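Local coordinates for uncharacterized protein (PDB 4FMR) that is of unknown function but probably binds DNA through a dimeric HU/IHF-like domain, which is joined to an immunoglobulin-like domain, at residues L161-A164 against S169-V172; A68-E73 against N100-S105; I33-I38 against L56-M61; Q26-R31 against D122-R127. All coordinates share one frame; numbering follows the deposited sequence.

In the fold
Along the chain, contacts 4, 3 and 2 belong to the HU/IHF-like half, and contact 1 follows in the immunoglobulin-like half. Contact 4 joins an early and a late part of the former half, across strand 4-12, and contacts 3 and 2 form within the chain between its two segments. Contacts 2 and 3 share helix 51-70, one near its end and one in its middle, with centres 22 Å apart. Contact 4 sits at the sheet of strands 23-27, 4-12 and 119-126, and its centre is 24 Å from that of contact 1. Contacts 2, 3 and 4, in the putative DNA-binding half, lie at or near the dimer interface, whereas contact 1 does not touch the second subunit.

Contact 1. Residues L161-A164 against S169-V172; sequences LTVA and SVGV
Val-163 and Val-170 meet by their methyl groups, CG1 of Val-163 lying 3.5 Å from CG1 of Val-170, with the two side chains running antiparallel, side by side. The same Val-163 methyl also rests on the backbone of the next residue, 3.7 Å from Gly-171 CA. Its position follows from the first torsion of Val-163, which sets CG1 anti to the backbone N (chi1 173°) and turns CG2 elsewhere, to a looser meeting with Val-172 CG2 at 4.3 Å. Val-170 in turn packs against a backbone oxygen: Ala-164 O is 3.4 Å from its CG1 and 3.6 Å from its CG2, so both branches of the valine touch this oxygen. Gly-171 suits its place for a backbone reason, since its angles (phi 140°, psi -171°) would press any CB against the preceding carbonyl oxygen.

Further out, polar bonds fix the loop. Thr-217 OG1 bonds to both Thr-162 O and Ala-164 N, Asn-193 OD1 accepts from Val-163 N, and Gly-171 pairs with Thr-216 on strand 209-217. Ile-190, on strand 190-193 of the other sheet, touches both Val-163 and Val-172, so the apolar patch links the domain's two sheets. Between the segments themselves the contact is purely van der Waals: short branched side chains fill the gap between the loop and the start of strand 171-176, while directional bonding is left to neighbouring strands and loops.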
loop_
_atom_site.group_PDB
_atom_site.type_symbol
_atom_site.label_atom_id
_atom_site.label_comp_id
_atom_site.label_asym_id
_atom_site.label_seq_id
_atom_site.Cartn_x
_atom_site.Cartn_y
_atom_site.Cartn_z
ATOM N N LEU B 161 22.936 -12.086 -12.216
ATOM C CA LEU B 161 21.975 -11.402 -13.082
ATOM C C LEU B 161 22.646 -10.590 -14.210
ATOM O O LEU B 161 21.917 -10.117 -15.085
ATOM C CB LEU B 161 21.078 -10.461 -12.236
ATOM C CG LEU B 161 20.086 -11.118 -11.264
ATOM C CD1 LEU B 161 19.200 -10.063 -10.588
ATOM C CD2 LEU B 161 19.181 -12.116 -11.976
ATOM N N THR B 162 24.010 -10.449 -14.211
ATOM C CA THR B 162 24.771 -9.676 -15.214
ATOM C C THR B 162 24.328 -10.037 -16.627
ATOM O O THR B 162 24.333 -11.213 -16.985
ATOM C CB THR B 162 26.300 -9.881 -15.063
ATOM O OG1 THR B 162 26.693 -9.585 -13.731
ATOM C CG2 THR B 162 27.119 -9.006 -16.010
ATOM N N VAL B 163 23.931 -9.030 -17.413
ATOM C CA VAL B 163 23.515 -9.234 -18.806
ATOM C C VAL B 163 24.808 -9.244 -19.670
ATOM O O VAL B 163 25.518 -8.244 -19.736
ATOM C CB VAL B 163 22.462 -8.182 -19.259
ATOM C CG1 VAL B 163 22.174 -8.298 -20.752
ATOM C CG2 VAL B 163 21.162 -8.322 -18.461
ATOM N N ALA B 164 25.152 -10.397 -20.239
ATOM C CA ALA B 164 26.381 -10.555 -21.042
ATOM C C ALA B 164 26.188 -11.598 -22.133
ATOM O O ALA B 164 25.301 -12.452 -22.015
ATOM C CB ALA B 164 27.559 -10.947 -20.150
ATOM N N SER B 169 19.320 -12.601 -28.176
ATOM C CA SER B 169 18.232 -12.798 -27.194
ATOM C C SER B 169 18.601 -12.253 -25.781
ATOM O O SER B 169 17.712 -12.048 -24.965
ATOM C CB SER B 169 17.861 -14.275 -27.084
ATOM O OG SER B 169 18.948 -15.034 -26.583
ATOM N N VAL B 170 19.899 -12.036 -25.507
ATOM C CA VAL B 170 20.444 -11.553 -24.232
ATOM C C VAL B 170 19.855 -10.152 -23.926
ATOM O O VAL B 170 19.754 -9.313 -24.811
ATOM C CB VAL B 170 22.002 -11.573 -24.319
ATOM C CG1 VAL B 170 22.676 -10.641 -23.326
ATOM C CG2 VAL B 170 22.548 -12.994 -24.199
ATOM N N GLY B 171 19.404 -9.960 -22.688
ATOM C CA GLY B 171 18.783 -8.719 -22.253
ATOM C C GLY B 171 17.586 -8.890 -21.339
ATOM O O GLY B 171 17.302 -9.988 -20.844
ATOM N N VAL B 172 16.897 -7.772 -21.086
ATOM C CA VAL B 172 15.725 -7.731 -20.222
ATOM C C VAL B 172 14.492 -7.512 -21.095
ATOM O O VAL B 172 14.500 -6.647 -21.969
ATOM C CB VAL B 172 15.831 -6.678 -19.085
ATOM C CG1 VAL B 172 14.718 -6.883 -18.056
ATOM C CG2 VAL B 172 17.199 -6.742 -18.407
#

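Contact 2. Residues A68-E73 against N100-S105; sequences ALMNGE and NSIYVS
Met-70, deposited as selenomethionine, reaches from the last turn of helix 51-70 to Val-104 and Ile-102 on strand 101-108. Its CB does not aim at the strand; CG sits beside the backbone N (chi1 -72°), and a bend at chi2 brings SE to 4.5 Å from Ile-102 CG2. A further bend at chi3 (108°) then turns CE onto the strand, where it presses against Val-104 CG2 at 3.4 Å, tighter than usual for two carbons, and lies 4.4 Å from Ile-102 CG2. A long, flexible, unbranched chain suits this bridging role.

The other branch of Val-104 belongs to Leu-69: CG1 is 4.0 Å from both Leu-69 CD1 and Leu-69 CD2, fitting into the fork of the leucine, whose side chain lies nearly perpendicular to the valine. Directly after these residues a Schellman motif ends the helix. Gly-72, with positive phi, is its C-prime residue, Glu-73 N bonds to Ala-68 O, and Gly-72 N bonds to Leu-69 O. This sends the chain into strand 74-76 of the antiparallel sheet that lies against the helix, as in HU and IHF. The second subunit adds its Leu-112 against Leu-69 and its Thr-119 against Met-70, while its Arg-31 and Arg-41 form salt bridges to Glu-73.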
loop_
_atom_site.group_PDB
_atom_site.type_symbol
_atom_site.label_atom_id
_atom_site.label_comp_id
_atom_site.label_asym_id
_atom_site.label_seq_id
_atom_site.Cartn_x
_atom_site.Cartn_y
_atom_site.Cartn_z
ATOM N N ALA B 68 -14.481 9.382 -4.219
ATOM C CA ALA B 68 -14.329 9.599 -2.777
ATOM C C ALA B 68 -12.887 9.934 -2.426
ATOM O O ALA B 68 -12.647 10.888 -1.712
ATOM C CB ALA B 68 -14.784 8.363 -2.014
ATOM N N LEU B 69 -11.929 9.170 -2.963
ATOM C CA LEU B 69 -10.503 9.371 -2.740
ATOM C C LEU B 69 -10.003 10.692 -3.292
ATOM O O LEU B 69 -9.213 11.388 -2.632
ATOM C CB LEU B 69 -9.715 8.229 -3.391
ATOM C CG LEU B 69 -9.770 6.905 -2.659
ATOM C CD1 LEU B 69 -9.313 5.792 -3.542
ATOM C CD2 LEU B 69 -9.003 6.966 -1.329
HETATM N N MSE B 70 -10.485 11.043 -4.498
HETATM C CA MSE B 70 -10.079 12.245 -5.224
HETATM C C MSE B 70 -10.774 13.491 -4.671
HETATM O O MSE B 70 -10.391 14.595 -5.034
HETATM C CB MSE B 70 -10.322 12.069 -6.737
HETATM C CG MSE B 70 -9.327 11.093 -7.379
HETATM SE SE MSE B 70 -7.481 11.608 -6.958
HETATM C CE MSE B 70 -6.998 10.230 -5.713
ATOM N N ASN B 71 -11.693 13.323 -3.715
ATOM C CA ASN B 71 -12.305 14.438 -3.029
ATOM C C ASN B 71 -11.893 14.397 -1.538
ATOM O O ASN B 71 -12.470 15.079 -0.708
ATOM C CB ASN B 71 -13.824 14.497 -3.258
ATOM C CG ASN B 71 -14.081 15.010 -4.668
ATOM O OD1 ASN B 71 -13.985 16.225 -4.941
ATOM N ND2 ASN B 71 -14.198 14.087 -5.637
ATOM N N GLY B 72 -10.805 13.689 -1.255
ATOM C CA GLY B 72 -10.131 13.723 0.034
ATOM C C GLY B 72 -10.688 12.919 1.174
ATOM O O GLY B 72 -10.314 13.147 2.321
ATOM N N GLU B 73 -11.550 11.957 0.863
ATOM C CA GLU B 73 -12.085 11.079 1.876
ATOM C C GLU B 73 -11.180 9.847 2.021
ATOM O O GLU B 73 -10.524 9.423 1.062
ATOM C CB GLU B 73 -13.517 10.665 1.523
ATOM C CG GLU B 73 -14.509 11.814 1.357
ATOM C CD GLU B 73 -15.873 11.414 0.805
ATOM O OE1 GLU B 73 -15.948 10.365 0.133
ATOM O OE2 GLU B 73 -16.863 12.145 1.035
ATOM N N ASN B 100 5.255 18.400 -7.723
ATOM C CA ASN B 100 4.320 17.739 -6.813
ATOM C C ASN B 100 3.401 16.811 -7.547
ATOM O O ASN B 100 3.028 17.069 -8.695
ATOM C CB ASN B 100 3.492 18.769 -6.038
ATOM C CG ASN B 100 4.295 19.761 -5.245
ATOM O OD1 ASN B 100 4.226 20.970 -5.500
ATOM N ND2 ASN B 100 5.049 19.274 -4.253
ATOM N N SER B 101 3.020 15.731 -6.863
ATOM C CA SER B 101 2.109 14.724 -7.380
ATOM C C SER B 101 1.229 14.147 -6.270
ATOM O O SER B 101 1.520 14.261 -5.072
ATOM C CB SER B 101 2.873 13.604 -8.089
ATOM O OG SER B 101 3.776 12.915 -7.239
ATOM N N ILE B 102 0.118 13.563 -6.706
ATOM C CA ILE B 102 -0.865 12.865 -5.910
ATOM C C ILE B 102 -0.714 11.375 -6.180
ATOM O O ILE B 102 -0.441 10.969 -7.309
ATOM C CB ILE B 102 -2.310 13.355 -6.238
ATOM C CG1 ILE B 102 -2.457 14.893 -6.203
ATOM C CG2 ILE B 102 -3.386 12.633 -5.382
ATOM C CD1 ILE B 102 -3.779 15.420 -6.901
ATOM N N TYR B 103 -0.895 10.568 -5.139
ATOM C CA TYR B 103 -0.981 9.123 -5.216
ATOM C C TYR B 103 -1.951 8.710 -4.135
ATOM O O TYR B 103 -2.339 9.527 -3.286
ATOM C CB TYR B 103 0.386 8.403 -5.115
ATOM C CG TYR B 103 1.027 8.458 -3.744
ATOM C CD1 TYR B 103 1.778 9.565 -3.344
ATOM C CD2 TYR B 103 0.907 7.392 -2.853
ATOM C CE1 TYR B 103 2.397 9.606 -2.091
ATOM C CE2 TYR B 103 1.504 7.431 -1.592
ATOM C CZ TYR B 103 2.268 8.528 -1.226
ATOM O OH TYR B 103 2.853 8.549 0.012
ATOM N N VAL B 104 -2.377 7.461 -4.189
ATOM C CA VAL B 104 -3.261 6.913 -3.174
ATOM C C VAL B 104 -2.459 5.859 -2.441
ATOM O O VAL B 104 -1.919 4.934 -3.053
ATOM C CB VAL B 104 -4.597 6.367 -3.773
ATOM C CG1 VAL B 104 -5.445 5.638 -2.724
ATOM C CG2 VAL B 104 -5.398 7.476 -4.422
ATOM N N SER B 105 -2.356 6.028 -1.151
ATOM C CA SER B 105 -1.700 5.065 -0.271
ATOM C C SER B 105 -2.714 3.997 0.131
ATOM O O SER B 105 -3.808 4.342 0.592
ATOM C CB SER B 105 -1.141 5.764 0.959
ATOM O OG SER B 105 -0.304 4.833 1.616
#

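Contact 3. Residues I33-I38 against L56-M61; sequences IDKEII and LGIELM
Lys-35, in the first turn of helix 35-45, forms a salt bridge to Glu-59 of helix 51-70: NZ donates to Glu-59 OE2 at 2.8 Å, approaching the syn lone pair, the one on the side of OE1. Glu-59 meets the lysine nearly square on; its CB does not aim at the other helix, and a bend at chi2 (-50°) swings its carboxylate over. NZ has a second salt bridge to Glu-62 OE1, so one ammonium group serves two acids a turn apart on helix 51-70, which probably favours their charged forms.

The apolar contact uses the lysine's methylenes. CD packs 3.8 Å from Ile-58 CG2, the two side chains pointing opposite ways as they pass. A lysine is apt here, greasy along its shaft and charged at the tip, since Ile-58 is buried and Glu-59 exposed.

A capping bond steadies the start of helix 35-45: Asp-34, the N-cap residue, accepts weakly from Ile-37 N through OD1 at 3.4 Å.

Ile-58 also touches Leu-39 and Met-42, so the first two helices of the domain pack side by side. Beyond them lies the second subunit, whose Met-61 packs on Ile-38 and on Met-61, and one of whose strands pairs in parallel with Ile-33, just before helix 35-45.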
loop_
_atom_site.group_PDB
_atom_site.type_symbol
_atom_site.label_atom_id
_atom_site.label_comp_id
_atom_site.label_asym_id
_atom_site.label_seq_id
_atom_site.Cartn_x
_atom_site.Cartn_y
_atom_site.Cartn_z
ATOM N N ILE B 33 -3.977 -12.476 -11.647
ATOM C CA ILE B 33 -5.382 -12.474 -12.054
ATOM C C ILE B 33 -5.869 -11.008 -12.158
ATOM O O ILE B 33 -5.348 -10.104 -11.470
ATOM C CB ILE B 33 -6.303 -13.341 -11.156
ATOM C CG1 ILE B 33 -6.552 -12.695 -9.763
ATOM C CG2 ILE B 33 -5.810 -14.794 -11.065
ATOM C CD1 ILE B 33 -7.732 -13.311 -9.018
ATOM N N ASP B 34 -6.869 -10.793 -13.029
ATOM C CA ASP B 34 -7.475 -9.490 -13.274
ATOM C C ASP B 34 -8.971 -9.579 -13.005
ATOM O O ASP B 34 -9.431 -10.615 -12.529
ATOM C CB ASP B 34 -7.181 -9.020 -14.716
ATOM C CG ASP B 34 -7.604 -9.995 -15.816
ATOM O OD1 ASP B 34 -8.284 -11.009 -15.496
ATOM O OD2 ASP B 34 -7.220 -9.771 -16.983
ATOM N N LYS B 35 -9.730 -8.530 -13.367
ATOM C CA LYS B 35 -11.177 -8.435 -13.144
ATOM C C LYS B 35 -11.948 -9.546 -13.824
ATOM O O LYS B 35 -12.920 -10.028 -13.241
ATOM C CB LYS B 35 -11.729 -7.079 -13.600
ATOM C CG LYS B 35 -11.552 -6.019 -12.519
ATOM C CD LYS B 35 -12.330 -4.727 -12.803
ATOM C CE LYS B 35 -11.478 -3.675 -13.459
ATOM N NZ LYS B 35 -12.211 -2.395 -13.622
ATOM N N GLU B 36 -11.510 -9.973 -15.031
ATOM C CA GLU B 36 -12.167 -11.025 -15.797
ATOM C C GLU B 36 -12.147 -12.353 -15.037
ATOM O O GLU B 36 -13.176 -12.997 -14.954
ATOM C CB GLU B 36 -11.523 -11.197 -17.189
ATOM C CG GLU B 36 -12.340 -12.147 -18.056
ATOM C CD GLU B 36 -11.751 -12.726 -19.333
ATOM O OE1 GLU B 36 -10.509 -12.729 -19.500
ATOM O OE2 GLU B 36 -12.548 -13.266 -20.132
ATOM N N ILE B 37 -11.001 -12.751 -14.477
ATOM C CA ILE B 37 -10.864 -14.010 -13.727
ATOM C C ILE B 37 -11.648 -13.913 -12.384
ATOM O O ILE B 37 -12.356 -14.860 -12.012
ATOM C CB ILE B 37 -9.356 -14.357 -13.531
ATOM C CG1 ILE B 37 -8.694 -14.647 -14.913
ATOM C CG2 ILE B 37 -9.173 -15.557 -12.590
ATOM C CD1 ILE B 37 -7.187 -14.203 -15.008
ATOM N N ILE B 38 -11.542 -12.752 -11.694
ATOM C CA ILE B 38 -12.256 -12.467 -10.447
ATOM C C ILE B 38 -13.739 -12.684 -10.679
ATOM O O ILE B 38 -14.346 -13.426 -9.932
ATOM C CB ILE B 38 -11.949 -11.038 -9.909
ATOM C CG1 ILE B 38 -10.494 -10.938 -9.429
ATOM C CG2 ILE B 38 -12.948 -10.620 -8.792
ATOM C CD1 ILE B 38 -9.989 -9.535 -9.202
ATOM N N LEU B 56 -21.083 -4.850 -13.751
ATOM C CA LEU B 56 -21.614 -3.500 -13.599
ATOM C C LEU B 56 -21.374 -2.984 -12.152
ATOM O O LEU B 56 -20.912 -1.861 -11.986
ATOM C CB LEU B 56 -23.113 -3.463 -13.970
ATOM C CG LEU B 56 -23.951 -2.255 -13.474
ATOM C CD1 LEU B 56 -23.620 -0.975 -14.247
ATOM C CD2 LEU B 56 -25.432 -2.548 -13.580
ATOM N N GLY B 57 -21.645 -3.814 -11.145
ATOM C CA GLY B 57 -21.407 -3.491 -9.735
ATOM C C GLY B 57 -19.965 -3.124 -9.428
ATOM O O GLY B 57 -19.717 -2.147 -8.721
ATOM N N ILE B 58 -18.999 -3.880 -9.989
ATOM C CA ILE B 58 -17.565 -3.640 -9.803
ATOM C C ILE B 58 -17.192 -2.280 -10.433
ATOM O O ILE B 58 -16.523 -1.503 -9.750
ATOM C CB ILE B 58 -16.650 -4.783 -10.327
ATOM C CG1 ILE B 58 -16.834 -6.056 -9.469
ATOM C CG2 ILE B 58 -15.148 -4.334 -10.350
ATOM C CD1 ILE B 58 -15.953 -7.293 -9.888
ATOM N N GLU B 59 -17.666 -1.970 -11.673
ATOM C CA GLU B 59 -17.364 -0.670 -12.291
ATOM C C GLU B 59 -17.938 0.482 -11.463
ATOM O O GLU B 59 -17.270 1.498 -11.300
ATOM C CB GLU B 59 -17.866 -0.562 -13.758
ATOM C CG GLU B 59 -17.086 -1.428 -14.741
ATOM C CD GLU B 59 -15.570 -1.301 -14.688
ATOM O OE1 GLU B 59 -15.059 -0.208 -15.034
ATOM O OE2 GLU B 59 -14.895 -2.293 -14.311
ATOM N N LEU B 60 -19.150 0.297 -10.935
ATOM C CA LEU B 60 -19.887 1.246 -10.117
ATOM C C LEU B 60 -19.154 1.472 -8.790
ATOM O O LEU B 60 -18.995 2.620 -8.366
ATOM C CB LEU B 60 -21.311 0.684 -9.898
ATOM C CG LEU B 60 -22.403 1.591 -9.323
ATOM C CD1 LEU B 60 -22.513 2.924 -10.096
ATOM C CD2 LEU B 60 -23.761 0.880 -9.380
HETATM N N MSE B 61 -18.703 0.377 -8.154
HETATM C CA MSE B 61 -17.983 0.447 -6.885
HETATM C C MSE B 61 -16.639 1.199 -7.087
HETATM O O MSE B 61 -16.290 2.033 -6.258
HETATM C CB MSE B 61 -17.792 -0.974 -6.318
HETATM C CG MSE B 61 -17.026 -1.043 -5.008
HETATM SE SE MSE B 61 -15.115 -1.155 -5.342
HETATM C CE MSE B 61 -15.039 -2.909 -6.243
#

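Contact 4. Residues Q26-R31 against D122-R127; sequences QLETTR and DVLGER
Gln-26 brings its side-chain amide oxygen up to the guanidinium end of Arg-127, the two side chains crossing at about a right angle with the amide and guanidinium planes 62° apart. OE1 of Gln-26 comes in obliquely, 3.0 Å from Arg-127 NH1 and 3.5 Å from Arg-127 CD. The glutamine reaches this far because it is extended, with CG anti to the backbone N (chi1 178°). Its clearest polar bond lies outside the pair: NE2 donates to Gly-134 O. The arginine chain, bent at chi3, also makes a cation-pi contact with Trp-9.

Glu-28 and Leu-124 form a second, more peripheral meeting. Here the leucine methyl CD1 lies 3.6 Å from Glu-28 OE1 and 3.8 Å from Glu-28 CD, the two side chains again roughly perpendicular.

Neither pair reflects neighbouring strands. Strand 4-12 lies between 23-27 and 119-126 in the sheet, so Gln-26 CA stays 9.5 Å from Val-123 CA and long side chains must span the width; Gln-26, Glu-28 and Arg-127 all have that length. Glu-28 OE2 stands 6.8 Å from Arg-127 NH2, with no direct charge contact, so any attraction between these opposite charges is probably modest, while the amide oxygen beside NH1 and the ring of Trp-9 give the arginine two partners compatible with its charge.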
loop_
_atom_site.group_PDB
_atom_site.type_symbol
_atom_site.label_atom_id
_atom_site.label_comp_id
_atom_site.label_asym_id
_atom_site.label_seq_id
_atom_site.Cartn_x
_atom_site.Cartn_y
_atom_site.Cartn_z
ATOM N N GLN B 26 10.813 -15.247 0.241
ATOM C CA GLN B 26 10.412 -14.792 -1.081
ATOM C C GLN B 26 9.261 -15.630 -1.559
ATOM O O GLN B 26 9.441 -16.828 -1.742
ATOM C CB GLN B 26 11.590 -14.864 -2.082
ATOM C CG GLN B 26 11.208 -14.451 -3.515
ATOM C CD GLN B 26 12.110 -14.999 -4.595
ATOM O OE1 GLN B 26 12.339 -16.204 -4.723
ATOM N NE2 GLN B 26 12.517 -14.138 -5.492
ATOM N N LEU B 27 8.088 -15.003 -1.798
ATOM C CA LEU B 27 6.906 -15.710 -2.287
ATOM C C LEU B 27 7.162 -16.314 -3.654
ATOM O O LEU B 27 7.751 -15.673 -4.515
ATOM C CB LEU B 27 5.665 -14.779 -2.353
ATOM C CG LEU B 27 4.323 -15.374 -2.902
ATOM C CD1 LEU B 27 3.736 -16.421 -1.966
ATOM C CD2 LEU B 27 3.296 -14.274 -3.182
ATOM N N GLU B 28 6.742 -17.568 -3.817
ATOM C CA GLU B 28 6.721 -18.285 -5.079
ATOM C C GLU B 28 5.343 -17.980 -5.648
ATOM O O GLU B 28 4.342 -18.539 -5.172
ATOM C CB GLU B 28 7.005 -19.782 -4.862
ATOM C CG GLU B 28 7.187 -20.576 -6.144
ATOM C CD GLU B 28 7.284 -22.081 -5.980
ATOM O OE1 GLU B 28 6.402 -22.671 -5.314
ATOM O OE2 GLU B 28 8.210 -22.678 -6.573
ATOM N N THR B 29 5.273 -16.988 -6.561
ATOM C CA THR B 29 4.012 -16.504 -7.132
ATOM C C THR B 29 3.356 -17.595 -8.003
ATOM O O THR B 29 4.018 -18.234 -8.825
ATOM C CB THR B 29 4.215 -15.197 -7.901
ATOM O OG1 THR B 29 5.143 -14.388 -7.177
ATOM C CG2 THR B 29 2.902 -14.410 -8.081
ATOM N N THR B 30 2.049 -17.812 -7.774
ATOM C CA THR B 30 1.232 -18.821 -8.448
ATOM C C THR B 30 0.965 -18.381 -9.893
ATOM O O THR B 30 1.272 -19.129 -10.826
ATOM C CB THR B 30 -0.084 -19.044 -7.654
ATOM O OG1 THR B 30 0.237 -19.404 -6.312
ATOM C CG2 THR B 30 -0.992 -20.116 -8.276
ATOM N N ARG B 31 0.383 -17.171 -10.058
ATOM C CA ARG B 31 -0.023 -16.539 -11.321
ATOM C C ARG B 31 -0.591 -15.159 -11.021
ATOM O O ARG B 31 -0.654 -14.763 -9.858
ATOM C CB ARG B 31 -1.068 -17.415 -12.074
ATOM C CG ARG B 31 -2.424 -17.578 -11.361
ATOM C CD ARG B 31 -3.342 -18.596 -12.019
ATOM N NE ARG B 31 -2.893 -19.972 -11.775
ATOM C CZ ARG B 31 -3.467 -20.824 -10.927
ATOM N NH1 ARG B 31 -4.554 -20.469 -10.252
ATOM N NH2 ARG B 31 -2.979 -22.048 -10.775
ATOM N N ASP B 122 4.526 -22.421 3.822
ATOM C CA ASP B 122 5.239 -23.655 3.521
ATOM C C ASP B 122 6.612 -23.259 2.970
ATOM O O ASP B 122 6.714 -22.822 1.814
ATOM C CB ASP B 122 4.412 -24.522 2.545
ATOM C CG ASP B 122 5.113 -25.719 1.917
ATOM O OD1 ASP B 122 5.940 -26.365 2.614
ATOM O OD2 ASP B 122 4.796 -26.046 0.749
ATOM N N VAL B 123 7.653 -23.341 3.838
ATOM C CA VAL B 123 9.041 -22.977 3.519
ATOM C C VAL B 123 9.653 -24.099 2.669
ATOM O O VAL B 123 9.714 -25.245 3.110
ATOM C CB VAL B 123 9.879 -22.666 4.798
ATOM C CG1 VAL B 123 11.319 -22.279 4.450
ATOM C CG2 VAL B 123 9.223 -21.569 5.637
ATOM N N LEU B 124 10.072 -23.762 1.439
ATOM C CA LEU B 124 10.642 -24.703 0.460
ATOM C C LEU B 124 12.173 -24.815 0.588
ATOM O O LEU B 124 12.798 -25.630 -0.100
ATOM C CB LEU B 124 10.289 -24.253 -0.982
ATOM C CG LEU B 124 8.825 -23.970 -1.356
ATOM C CD1 LEU B 124 8.750 -23.324 -2.717
ATOM C CD2 LEU B 124 7.986 -25.235 -1.354
ATOM N N GLY B 125 12.747 -23.986 1.457
ATOM C CA GLY B 125 14.184 -23.902 1.680
ATOM C C GLY B 125 14.811 -22.870 0.765
ATOM O O GLY B 125 14.160 -21.881 0.410
ATOM N N GLU B 126 16.078 -23.093 0.371
ATOM C CA GLU B 126 16.796 -22.199 -0.540
ATOM C C GLU B 126 16.491 -22.572 -1.979
ATOM O O GLU B 126 16.191 -23.737 -2.250
ATOM C CB GLU B 126 18.303 -22.227 -0.276
ATOM C CG GLU B 126 18.696 -21.380 0.922
ATOM C CD GLU B 126 20.151 -21.459 1.334
ATOM O OE1 GLU B 126 21.033 -21.150 0.500
ATOM O OE2 GLU B 126 20.406 -21.789 2.514
ATOM N N ARG B 127 16.537 -21.578 -2.892
ATOM C CA ARG B 127 16.275 -21.757 -4.327
ATOM C C ARG B 127 17.269 -22.781 -4.921
ATOM O O ARG B 127 18.442 -22.784 -4.533
ATOM C CB ARG B 127 16.323 -20.416 -5.087
ATOM C CG ARG B 127 15.210 -19.457 -4.666
ATOM C CD ARG B 127 14.924 -18.330 -5.639
ATOM N NE ARG B 127 14.333 -18.806 -6.892
ATOM C CZ ARG B 127 13.650 -18.044 -7.742
ATOM N NH1 ARG B 127 13.435 -16.759 -7.471
ATOM N NH2 ARG B 127 13.174 -18.559 -8.867
#